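Local coordinates for protein cryptochrome DASH (Arabidopsis thaliana, PDB 2J4D) that binds FAD and a methenyltetrahydrofolate light antenna, binds DNA without sequence preference and repairs cyclobutane pyrimidine dimers in single-stranded DNA, at residues A[175-180]-A[321-326]. Numbering follows the deposited sequence.
Sequences STMYHK and WVLFEL. With FAD (flavin-adenine dinucleotide), chain C.
Met-177 meets Leu-323 and Leu-326 in an apolar contact that illustrates how a single long side chain can join a loop to a helix. Its CG stands anti to the backbone N (chi1 -167°), which sends the chain out toward the helix before a bend at chi3 (67°) folds the methyl group in against the helix backbone. The side chains of Met-177 and Leu-326 cross at about a right angle, with the sulfur SD 3.9 Å from CD1 of Leu-326 and 4.1 Å from CD2 of Leu-323. The methyl CE packs 3.9 Å from CB of Leu-326 and also rests against the backbone carbonyl O of Leu-323. An alanine in place of Met-177 would probably open a gap beside Leu-326 and leave the two leucines without their partner from the loop.

Polar bonds shape the loop itself: Thr-176 OG1 donates to Tyr-178 O at 2.6 Å, approaching from above the carbonyl plane. One turn further along the helix, Asp-330 accepts the backbone N-H groups of Met-177 and Tyr-178.

On the FAD side, Leu-326 CD2 comes within 4.0 Å of the ribose atom O4B, while Glu-325 OE1 lies 3.1 Å from adenine N7A. The contact thus joins the loop between strand 168-172 of the alpha/beta domain and helix 194-204 to helix 317-339, which borders the FAD pocket; Pro-299 and Ile-302 of helix 299-312 pack against Met-177 and Leu-326, respectively.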
loop_
_atom_site.group_PDB
_atom_site.type_symbol
_atom_site.label_atom_id
_atom_site.label_comp_id
_atom_site.label_asym_id
_atom_site.label_seq_id
_atom_site.Cartn_x
_atom_site.Cartn_y
_atom_site.Cartn_z
ATOM N N SER A 175 9.163 -4.733 5.462
ATOM C CA SER A 175 8.527 -3.665 4.694
ATOM C C SER A 175 9.392 -2.600 4.007
ATOM O O SER A 175 9.029 -2.152 2.929
ATOM C CB SER A 175 7.455 -2.958 5.550
ATOM O OG SER A 175 8.014 -2.147 6.578
ATOM N N THR A 176 10.522 -2.197 4.587
ATOM C CA THR A 176 11.335 -1.141 3.954
ATOM C C THR A 176 12.486 -1.604 3.063
ATOM O O THR A 176 12.979 -2.716 3.212
ATOM C CB THR A 176 11.905 -0.193 5.015
ATOM O OG1 THR A 176 12.703 -0.941 5.938
ATOM C CG2 THR A 176 10.775 0.510 5.763
ATOM N N MET A 177 12.920 -0.740 2.140
ATOM C CA MET A 177 14.010 -1.099 1.235
ATOM C C MET A 177 15.313 -1.042 2.010
ATOM O O MET A 177 16.158 -1.919 1.873
ATOM C CB MET A 177 14.075 -0.164 0.029
ATOM C CG MET A 177 14.992 -0.686 -1.075
ATOM S SD MET A 177 14.642 0.089 -2.658
ATOM C CE MET A 177 15.143 1.791 -2.324
ATOM N N TYR A 178 15.472 0.010 2.804
ATOM C CA TYR A 178 16.627 0.138 3.672
ATOM C C TYR A 178 16.132 -0.355 5.032
ATOM O O TYR A 178 15.095 0.091 5.517
ATOM C CB TYR A 178 17.086 1.595 3.785
ATOM C CG TYR A 178 17.836 2.071 2.570
ATOM C CD1 TYR A 178 17.181 2.741 1.540
ATOM C CD2 TYR A 178 19.203 1.820 2.433
ATOM C CE1 TYR A 178 17.870 3.149 0.398
ATOM C CE2 TYR A 178 19.902 2.224 1.291
ATOM C CZ TYR A 178 19.226 2.887 0.281
ATOM O OH TYR A 178 19.907 3.287 -0.845
ATOM N N HIS A 179 16.874 -1.269 5.642
ATOM C CA HIS A 179 16.491 -1.832 6.935
ATOM C C HIS A 179 16.676 -0.842 8.082
ATOM O O HIS A 179 17.667 -0.116 8.132
ATOM C CB HIS A 179 17.311 -3.103 7.199
ATOM C CG HIS A 179 16.736 -3.987 8.261
ATOM N ND1 HIS A 179 16.722 -3.641 9.594
ATOM C CD2 HIS A 179 16.159 -5.210 8.184
ATOM C CE1 HIS A 179 16.163 -4.612 10.295
ATOM N NE2 HIS A 179 15.813 -5.577 9.463
ATOM N N LYS A 180 15.728 -0.823 9.015
ATOM C CA LYS A 180 15.801 0.095 10.148
ATOM C C LYS A 180 17.115 -0.030 10.934
ATOM O O LYS A 180 17.696 0.976 11.346
ATOM C CB LYS A 180 14.613 -0.142 11.089
ATOM C CG LYS A 180 14.468 0.903 12.197
ATOM C CD LYS A 180 13.143 0.729 12.945
ATOM C CE LYS A 180 13.298 -0.091 14.212
ATOM N NZ LYS A 180 13.985 0.683 15.287
ATOM N N TRP A 321 15.259 6.327 -10.735
ATOM C CA TRP A 321 14.133 7.022 -10.140
ATOM C C TRP A 321 13.111 6.130 -9.458
ATOM O O TRP A 321 12.475 6.551 -8.501
ATOM C CB TRP A 321 13.438 7.926 -11.163
ATOM C CG TRP A 321 12.962 9.198 -10.523
ATOM C CD1 TRP A 321 11.678 9.529 -10.204
ATOM C CD2 TRP A 321 13.781 10.280 -10.063
ATOM N NE1 TRP A 321 11.644 10.747 -9.573
ATOM C CE2 TRP A 321 12.922 11.232 -9.475
ATOM C CE3 TRP A 321 15.161 10.536 -10.090
ATOM C CZ2 TRP A 321 13.394 12.425 -8.915
ATOM C CZ3 TRP A 321 15.632 11.725 -9.530
ATOM C CH2 TRP A 321 14.748 12.653 -8.951
ATOM N N VAL A 322 12.944 4.903 -9.927
ATOM C CA VAL A 322 11.982 4.037 -9.265
ATOM C C VAL A 322 12.487 3.805 -7.837
ATOM O O VAL A 322 11.697 3.694 -6.904
ATOM C CB VAL A 322 11.811 2.691 -10.008
ATOM C CG1 VAL A 322 13.126 1.930 -10.039
ATOM C CG2 VAL A 322 10.744 1.856 -9.320
ATOM N N LEU A 323 13.805 3.769 -7.665
ATOM C CA LEU A 323 14.382 3.567 -6.336
ATOM C C LEU A 323 14.222 4.830 -5.508
ATOM O O LEU A 323 13.978 4.770 -4.308
ATOM C CB LEU A 323 15.858 3.189 -6.448
ATOM C CG LEU A 323 16.107 1.919 -7.257
ATOM C CD1 LEU A 323 17.584 1.572 -7.211
ATOM C CD2 LEU A 323 15.270 0.771 -6.692
ATOM N N PHE A 324 14.368 5.977 -6.158
ATOM C CA PHE A 324 14.194 7.271 -5.501
ATOM C C PHE A 324 12.786 7.297 -4.873
ATOM O O PHE A 324 12.602 7.712 -3.721
ATOM C CB PHE A 324 14.322 8.381 -6.561
ATOM C CG PHE A 324 14.131 9.776 -6.036
ATOM C CD1 PHE A 324 15.206 10.506 -5.544
ATOM C CD2 PHE A 324 12.874 10.375 -6.062
ATOM C CE1 PHE A 324 15.030 11.816 -5.084
ATOM C CE2 PHE A 324 12.688 11.681 -5.604
ATOM C CZ PHE A 324 13.767 12.401 -5.115
ATOM N N GLU A 325 11.789 6.851 -5.629
ATOM C CA GLU A 325 10.422 6.864 -5.114
ATOM C C GLU A 325 10.206 5.848 -3.982
ATOM O O GLU A 325 9.449 6.111 -3.038
ATOM C CB GLU A 325 9.427 6.625 -6.252
ATOM C CG GLU A 325 9.424 7.713 -7.339
ATOM C CD GLU A 325 9.147 9.125 -6.813
ATOM O OE1 GLU A 325 8.476 9.272 -5.770
ATOM O OE2 GLU A 325 9.591 10.096 -7.460
ATOM N N LEU A 326 10.870 4.697 -4.065
ATOM C CA LEU A 326 10.740 3.693 -3.015
ATOM C C LEU A 326 11.367 4.218 -1.730
ATOM O O LEU A 326 10.970 3.818 -0.633
ATOM C CB LEU A 326 11.409 2.375 -3.424
ATOM C CG LEU A 326 10.609 1.530 -4.417
ATOM C CD1 LEU A 326 11.432 0.325 -4.871
ATOM C CD2 LEU A 326 9.299 1.086 -3.746
HETATM P PA FAD C . 5.369 5.139 -8.782
HETATM O O1A FAD C . 5.506 4.027 -9.744
HETATM O O2A FAD C . 5.605 6.533 -9.226
HETATM O O5B FAD C . 6.322 4.885 -7.512
HETATM C C5B FAD C . 6.816 3.560 -7.214
HETATM C C4B FAD C . 6.570 3.282 -5.727
HETATM O O4B FAD C . 7.243 4.282 -4.963
HETATM C C3B FAD C . 5.112 3.349 -5.289
HETATM O O3B FAD C . 4.394 2.164 -5.592
HETATM C C2B FAD C . 5.264 3.641 -3.827
HETATM O O2B FAD C . 5.403 2.506 -3.002
HETATM C C1B FAD C . 6.476 4.587 -3.787
HETATM N N9A FAD C . 6.154 6.030 -3.799
HETATM C C8A FAD C . 6.131 6.882 -4.886
HETATM N N7A FAD C . 5.809 8.125 -4.552
HETATM C C5A FAD C . 5.619 8.084 -3.188
HETATM C C6A FAD C . 5.254 9.080 -2.251
HETATM N N6A FAD C . 5.036 10.353 -2.554
HETATM N N1A FAD C . 5.137 8.693 -0.927
HETATM C C2A FAD C . 5.354 7.384 -0.567
HETATM N N3A FAD C . 5.703 6.385 -1.412
HETATM C C4A FAD C . 5.810 6.781 -2.710
HETATM N N1 FAD C . 1.140 5.886 -1.466
HETATM C C2 FAD C . 0.838 4.691 -0.849
HETATM O O2 FAD C . 1.512 3.696 -1.042
HETATM N N3 FAD C . -0.272 4.647 0.009
HETATM C C4 FAD C . -1.093 5.740 0.278
HETATM O O4 FAD C . -2.066 5.635 1.047
HETATM C C4X FAD C . -0.777 6.963 -0.361
HETATM N N5 FAD C . -1.551 8.116 -0.152
HETATM C C5X FAD C . -1.167 9.344 -0.694
HETATM C C6 FAD C . -1.872 10.514 -0.383
HETATM C C7 FAD C . -1.511 11.774 -0.915
HETATM C C7M FAD C . -2.311 12.997 -0.538
HETATM C C8 FAD C . -0.380 11.843 -1.807
HETATM C C8M FAD C . 0.082 13.151 -2.428
HETATM C C9 FAD C . 0.338 10.673 -2.125
HETATM C C9A FAD C . -0.034 9.406 -1.582
HETATM N N10 FAD C . 0.672 8.206 -1.889
HETATM C C10 FAD C . 0.352 6.997 -1.232
HETATM C "C1'" FAD C . 1.996 8.272 -2.590
HETATM C "C2'" FAD C . 1.978 8.128 -4.126
HETATM O "O2'" FAD C . 1.035 9.029 -4.680
HETATM C "C3'" FAD C . 1.609 6.696 -4.508
HETATM O "O3'" FAD C . 2.514 5.757 -3.895
HETATM C "C4'" FAD C . 1.659 6.402 -6.018
HETATM O "O4'" FAD C . 0.721 7.225 -6.716
HETATM C "C5'" FAD C . 1.330 4.933 -6.247
HETATM O "O5'" FAD C . 1.395 4.631 -7.643
HETATM P P FAD C . 2.642 4.023 -8.393
HETATM O O1P FAD C . 2.888 2.725 -7.745
HETATM O O2P FAD C . 2.338 3.948 -9.848
HETATM O O3P FAD C . 3.838 5.062 -8.278
#